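Local coordinates for outer surface protein (Bacillus cereus ATCC 14579, PDB 1X7F) that is probably a 6-phospho-N-acetylmuramidase that splits the 6-phosphorylated muramyl disaccharide recovered from bacterial cell wall, although its function has not been established directly, at residues E41-Y46 with N251-E256; F203-V208 with E232-H237. All blocks are in the same frame, centred on the assembly; numbering follows the deposited sequence.

Both contacts are largely buried and belong to the parallel β/α barrel of the N-terminal half, but they join different parts of it. Contact 1 sets the start of helix 40-51 against the loop leaving strand 246-249, its centre about 20 Å from the centre of the chain, and depends on two tyrosines and their hydroxyl hydrogen bonds. Contact 2, its centre about 7 Å from that of the chain, lays helix 231-240 on strand 201-204 and the loop after it. It turns on one glutamine, whose stem packs on an isoleucine and whose amide faces backbone. The loops after the adjacent strands 201-204 and 246-249 touch where Asn251 and Ala254 meet Ser206.

Contact 1 of 2, residues E41-Y46 with N251-E256; sequences EKDMAY and NAYASE
The Tyr46 ring carries Tyr253 over one face: Tyr253 CD2 stands 3.2 Å from Tyr46 CG, set off toward the rim, and Tyr253 CB adds a CH-pi contact over the same ring. This is a T-shaped pair, the edge of Tyr253 meeting the face of Tyr46, with centroids 4.7 Å apart and planes at 64°. A water lies in the Tyr46 plane at the hydroxyl edge, 2.7 Å from Tyr46 OH, and can donate to Asn251 O. At the edge of the Tyr253 ring sits Asp43, whose OD1 accepts from Tyr253 OH at 2.6 Å, the hydroxyl arriving from above the carboxylate plane; Ser38 OG also bonds this hydroxyl. Lys42 contributes CB, 3.6 Å from Tyr253 OH, before its chain leads off. The fold here is a parallel β/α barrel: helix 40-51 follows strand 28-33, and the adjacent strand 246-249 runs out into the loop with the cis Ala252-Tyr253 peptide, so the contact joins the helix after one strand to the loop after its neighbour. Tyr46 reaches across from the helix with CG anti to the backbone N (chi1 -173°), and Ala254 N gives its hydrogen to Tyr46 OH at 3.0 Å, nearly straight at 167°. Just beyond, Ser255 N-caps helix 256-264 through Glu258 N.

Contact 2 of 2, residues F203-V208 with E232-H237; sequences FITSHV and EVQAKH
Ile204, the last residue of strand 201-204, meets the helix first, turning its side chain toward Gln234 and Ala235. Its CG2 branch rests 3.5 Å from Gln234 CB. The other branch holds CG1 between the backbone N and the carbonyl carbon (chi1 66°) and then runs extended, which carries CD1 to within 4.2 Å of Ala235 CB. At Thr205 the contact passes to the backbone. The Gln234 chain, extended beyond CG, comes in from the helix and brings its amide up to the Thr205 backbone, with Gln234 CD 3.7 Å from Thr205 N and 3.8 Å from Thr205 O. The outer edge of the amide faces Thr205 N and O, both near its plane, while the methyl CG2 of Thr205 packs against the same amide. Thr205 OG1 is engaged by Leu220 N. Ser206 turns its side chain away from the helix: its OG accepts from Val208 N at 3.1 Å, an ST turn that shapes the loop, and it also bonds Glu258 OE1. His207 points back toward the helix, and its ring approaches the far end of the Gln234 amide from the opposite direction, the two planes 51° apart. The ring has Thr205 O over one face, offset toward the rim, and its NE2 bonds Leu229 O. Strand 201-204, helix 231-240 and strand 246-249 make a β-α-β crossover, the two strands parallel neighbours in the barrel, with Ile204 bonded through its backbone to Ile248 and Gly250. Ile204 and Ala235 both also touch Val247 and Leu262, so the contact sits between strands 201-204 and 246-249 and helices 231-240 and 256-264.

Contact 1 of 2, residues E41-Y46 with N251-E256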
loop_
_atom_site.group_PDB
_atom_site.type_symbol
_atom_site.label_atom_id
_atom_site.label_comp_id
_atom_site.label_asym_id
_atom_site.label_seq_id
_atom_site.Cartn_x
_atom_site.Cartn_y
_atom_site.Cartn_z
ATOM N N GLU A 41 -14.977 -23.011 6.640
ATOM C CA GLU A 41 -14.903 -23.389 5.230
ATOM C C GLU A 41 -14.593 -22.192 4.336
ATOM O O GLU A 41 -13.610 -22.207 3.597
ATOM C CB GLU A 41 -16.207 -24.050 4.765
ATOM C CG GLU A 41 -16.559 -25.362 5.460
ATOM C CD GLU A 41 -17.345 -25.155 6.742
ATOM O OE1 GLU A 41 -17.046 -25.843 7.738
ATOM O OE2 GLU A 41 -18.262 -24.306 6.758
ATOM N N LYS A 42 -15.424 -21.157 4.412
ATOM C CA LYS A 42 -15.237 -19.954 3.596
ATOM C C LYS A 42 -13.997 -19.151 3.979
ATOM O O LYS A 42 -13.462 -18.410 3.150
ATOM C CB LYS A 42 -16.483 -19.063 3.630
ATOM C CG LYS A 42 -17.734 -19.706 3.019
ATOM C CD LYS A 42 -18.734 -18.643 2.560
ATOM C CE LYS A 42 -19.459 -17.987 3.726
ATOM N NZ LYS A 42 -20.484 -18.892 4.329
ATOM N N ASP A 43 -13.552 -19.283 5.229
ATOM C CA ASP A 43 -12.325 -18.621 5.686
ATOM C C ASP A 43 -11.105 -19.341 5.106
ATOM O O ASP A 43 -10.131 -18.700 4.693
ATOM C CB ASP A 43 -12.220 -18.621 7.217
ATOM C CG ASP A 43 -13.069 -17.547 7.882
ATOM O OD1 ASP A 43 -13.374 -16.502 7.250
ATOM O OD2 ASP A 43 -13.460 -17.672 9.065
ATOM N N MET A 44 -11.166 -20.671 5.106
ATOM C CA MET A 44 -10.090 -21.503 4.572
ATOM C C MET A 44 -10.005 -21.373 3.055
ATOM O O MET A 44 -8.916 -21.272 2.505
ATOM C CB MET A 44 -10.236 -22.969 5.023
ATOM C CG MET A 44 -9.920 -23.166 6.503
ATOM S SD MET A 44 -9.749 -24.855 7.079
ATOM C CE MET A 44 -11.445 -25.455 7.026
ATOM N N ALA A 45 -11.158 -21.352 2.390
ATOM C CA ALA A 45 -11.221 -21.087 0.957
ATOM C C ALA A 45 -10.609 -19.710 0.591
ATOM O O ALA A 45 -9.910 -19.575 -0.421
ATOM C CB ALA A 45 -12.658 -21.211 0.458
ATOM N N TYR A 46 -10.846 -18.715 1.437
ATOM C CA TYR A 46 -10.324 -17.348 1.257
ATOM C C TYR A 46 -8.806 -17.258 1.397
ATOM O O TYR A 46 -8.139 -16.606 0.588
ATOM C CB TYR A 46 -10.980 -16.430 2.286
ATOM C CG TYR A 46 -10.707 -14.946 2.158
ATOM C CD1 TYR A 46 -10.911 -14.272 0.957
ATOM C CD2 TYR A 46 -10.311 -14.202 3.274
ATOM C CE1 TYR A 46 -10.692 -12.901 0.855
ATOM C CE2 TYR A 46 -10.099 -12.824 3.193
ATOM C CZ TYR A 46 -10.285 -12.180 1.973
ATOM O OH TYR A 46 -10.099 -10.815 1.887
ATOM N N ASN A 251 -11.320 -5.473 5.703
ATOM C CA ASN A 251 -12.591 -6.217 5.666
ATOM C C ASN A 251 -12.492 -7.540 4.884
ATOM O O ASN A 251 -11.548 -7.738 4.129
ATOM C CB ASN A 251 -13.791 -5.326 5.199
ATOM C CG ASN A 251 -13.467 -4.437 3.969
ATOM O OD1 ASN A 251 -14.313 -3.654 3.523
ATOM N ND2 ASN A 251 -12.268 -4.557 3.431
ATOM N N ALA A 252 -13.475 -8.430 5.061
ATOM C CA ALA A 252 -13.515 -9.741 4.365
ATOM C C ALA A 252 -14.892 -9.943 3.736
ATOM O O ALA A 252 -15.873 -9.462 4.285
ATOM C CB ALA A 252 -13.213 -10.884 5.351
ATOM N N TYR A 253 -15.010 -10.638 2.602
ATOM C CA TYR A 253 -13.912 -11.210 1.824
ATOM C C TYR A 253 -13.721 -10.325 0.616
ATOM O O TYR A 253 -14.706 -9.974 -0.055
ATOM C CB TYR A 253 -14.303 -12.605 1.319
ATOM C CG TYR A 253 -14.604 -13.590 2.415
ATOM C CD1 TYR A 253 -15.907 -14.065 2.634
ATOM C CD2 TYR A 253 -13.590 -14.033 3.257
ATOM C CE1 TYR A 253 -16.170 -14.969 3.665
ATOM C CE2 TYR A 253 -13.840 -14.925 4.278
ATOM C CZ TYR A 253 -15.119 -15.391 4.477
ATOM O OH TYR A 253 -15.316 -16.278 5.503
ATOM N N ALA A 254 -12.471 -9.976 0.315
ATOM C CA ALA A 254 -12.174 -9.299 -0.938
ATOM C C ALA A 254 -12.509 -10.274 -2.061
ATOM O O ALA A 254 -12.386 -11.491 -1.887
ATOM C CB ALA A 254 -10.695 -8.865 -0.999
ATOM N N SER A 255 -12.963 -9.747 -3.197
ATOM C CA SER A 255 -13.250 -10.583 -4.359
ATOM C C SER A 255 -11.981 -11.173 -4.981
ATOM O O SER A 255 -10.866 -10.661 -4.785
ATOM C CB SER A 255 -14.021 -9.800 -5.418
ATOM O OG SER A 255 -13.200 -8.797 -6.009
ATOM N N GLU A 256 -12.164 -12.254 -5.736
ATOM C CA GLU A 256 -11.094 -12.820 -6.542
ATOM C C GLU A 256 -10.393 -11.731 -7.384
ATOM O O GLU A 256 -9.157 -11.664 -7.416
ATOM C CB GLU A 256 -11.637 -13.958 -7.414
ATOM C CG GLU A 256 -10.627 -14.577 -8.377
ATOM C CD GLU A 256 -9.522 -15.390 -7.706
ATOM O OE1 GLU A 256 -8.478 -15.600 -8.359
ATOM O OE2 GLU A 256 -9.687 -15.838 -6.549
HETATM O O HOH W 1 -9.691 -9.714 4.320
#

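Contact 2 of 2, residues F203-V208 with E232-H237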
loop_
_atom_site.group_PDB
_atom_site.type_symbol
_atom_site.label_atom_id
_atom_site.label_comp_id
_atom_site.label_asym_id
_atom_site.label_seq_id
_atom_site.Cartn_x
_atom_site.Cartn_y
_atom_site.Cartn_z
ATOM N N PHE A 203 -3.929 -0.663 6.792
ATOM C CA PHE A 203 -5.108 -1.329 6.242
ATOM C C PHE A 203 -5.714 -0.594 5.056
ATOM O O PHE A 203 -5.803 0.643 5.041
ATOM C CB PHE A 203 -6.185 -1.441 7.315
ATOM C CG PHE A 203 -5.917 -2.499 8.357
ATOM C CD1 PHE A 203 -5.475 -2.143 9.636
ATOM C CD2 PHE A 203 -6.142 -3.846 8.076
ATOM C CE1 PHE A 203 -5.280 -3.118 10.615
ATOM C CE2 PHE A 203 -5.940 -4.817 9.040
ATOM C CZ PHE A 203 -5.502 -4.451 10.309
ATOM N N ILE A 204 -6.137 -1.372 4.068
ATOM C CA ILE A 204 -6.929 -0.865 2.958
ATOM C C ILE A 204 -8.284 -1.565 2.950
ATOM O O ILE A 204 -8.474 -2.604 3.593
ATOM C CB ILE A 204 -6.195 -1.072 1.607
ATOM C CG1 ILE A 204 -6.053 -2.568 1.263
ATOM C CG2 ILE A 204 -4.868 -0.311 1.598
ATOM C CD1 ILE A 204 -5.424 -2.828 -0.100
ATOM N N THR A 205 -9.233 -0.996 2.221
ATOM C CA THR A 205 -10.586 -1.516 2.230
ATOM C C THR A 205 -11.039 -2.039 0.869
ATOM O O THR A 205 -10.810 -1.416 -0.179
ATOM C CB THR A 205 -11.555 -0.460 2.788
ATOM O OG1 THR A 205 -12.851 -1.043 2.987
ATOM C CG2 THR A 205 -11.791 0.676 1.792
ATOM N N SER A 206 -11.665 -3.205 0.911
ATOM C CA SER A 206 -12.328 -3.794 -0.235
ATOM C C SER A 206 -13.709 -3.164 -0.436
ATOM O O SER A 206 -14.372 -2.746 0.527
ATOM C CB SER A 206 -12.442 -5.301 -0.030
ATOM O OG SER A 206 -13.393 -5.881 -0.899
ATOM N N HIS A 207 -14.134 -3.094 -1.695
ATOM C CA HIS A 207 -15.449 -2.557 -2.039
ATOM C C HIS A 207 -16.476 -3.666 -2.299
ATOM O O HIS A 207 -17.631 -3.391 -2.623
ATOM C CB HIS A 207 -15.323 -1.559 -3.201
ATOM C CG HIS A 207 -14.390 -0.431 -2.891
ATOM N ND1 HIS A 207 -14.611 0.454 -1.851
ATOM C CD2 HIS A 207 -13.193 -0.091 -3.426
ATOM C CE1 HIS A 207 -13.616 1.318 -1.793
ATOM N NE2 HIS A 207 -12.738 1.002 -2.730
ATOM N N VAL A 208 -16.043 -4.914 -2.116
ATOM C CA VAL A 208 -16.909 -6.075 -2.240
ATOM C C VAL A 208 -17.175 -6.671 -0.849
ATOM O O VAL A 208 -18.312 -7.004 -0.527
ATOM C CB VAL A 208 -16.290 -7.142 -3.198
ATOM C CG1 VAL A 208 -17.200 -8.336 -3.353
ATOM C CG2 VAL A 208 -15.994 -6.529 -4.575
ATOM N N GLU A 232 -6.548 -1.215 -5.357
ATOM C CA GLU A 232 -5.161 -1.273 -5.807
ATOM C C GLU A 232 -4.478 0.092 -5.729
ATOM O O GLU A 232 -3.255 0.169 -5.579
ATOM C CB GLU A 232 -5.052 -1.890 -7.224
ATOM C CG GLU A 232 -5.437 -0.964 -8.374
ATOM C CD GLU A 232 -6.932 -0.908 -8.659
ATOM O OE1 GLU A 232 -7.289 -0.304 -9.687
ATOM O OE2 GLU A 232 -7.761 -1.456 -7.888
ATOM N N VAL A 233 -5.269 1.159 -5.814
ATOM C CA VAL A 233 -4.758 2.530 -5.674
ATOM C C VAL A 233 -4.363 2.826 -4.216
ATOM O O VAL A 233 -3.299 3.373 -3.954
ATOM C CB VAL A 233 -5.768 3.569 -6.253
ATOM C CG1 VAL A 233 -5.277 4.995 -6.059
ATOM C CG2 VAL A 233 -5.987 3.274 -7.757
ATOM N N GLN A 234 -5.211 2.425 -3.279
ATOM C CA GLN A 234 -4.862 2.431 -1.863
ATOM C C GLN A 234 -3.518 1.757 -1.552
ATOM O O GLN A 234 -2.706 2.320 -0.833
ATOM C CB GLN A 234 -5.965 1.748 -1.048
ATOM C CG GLN A 234 -7.356 2.319 -1.213
ATOM C CD GLN A 234 -8.390 1.489 -0.457
ATOM O OE1 GLN A 234 -9.375 1.011 -1.032
ATOM N NE2 GLN A 234 -8.168 1.320 0.824
ATOM N N ALA A 235 -3.290 0.562 -2.104
ATOM C CA ALA A 235 -2.042 -0.177 -1.897
ATOM C C ALA A 235 -0.843 0.530 -2.520
ATOM O O ALA A 235 0.214 0.649 -1.891
ATOM C CB ALA A 235 -2.160 -1.595 -2.433
ATOM N N LYS A 236 -1.007 0.986 -3.756
ATOM C CA LYS A 236 -0.005 1.799 -4.436
ATOM C C LYS A 236 0.388 2.975 -3.553
ATOM O O LYS A 236 1.566 3.246 -3.353
ATOM C CB LYS A 236 -0.536 2.332 -5.784
ATOM C CG LYS A 236 -0.531 1.336 -6.951
ATOM C CD LYS A 236 -1.085 2.015 -8.236
ATOM C CE LYS A 236 -1.207 1.032 -9.379
ATOM N NZ LYS A 236 -1.289 1.698 -10.705
ATOM N N HIS A 237 -0.606 3.675 -3.018
ATOM C CA HIS A 237 -0.329 4.841 -2.209
ATOM C C HIS A 237 0.500 4.509 -0.957
ATOM O O HIS A 237 1.552 5.117 -0.737
ATOM C CB HIS A 237 -1.624 5.572 -1.867
ATOM C CG HIS A 237 -1.410 6.870 -1.156
ATOM N ND1 HIS A 237 -2.407 7.498 -0.444
ATOM C CD2 HIS A 237 -0.317 7.658 -1.050
ATOM C CE1 HIS A 237 -1.939 8.619 0.071
ATOM N NE2 HIS A 237 -0.672 8.737 -0.281
#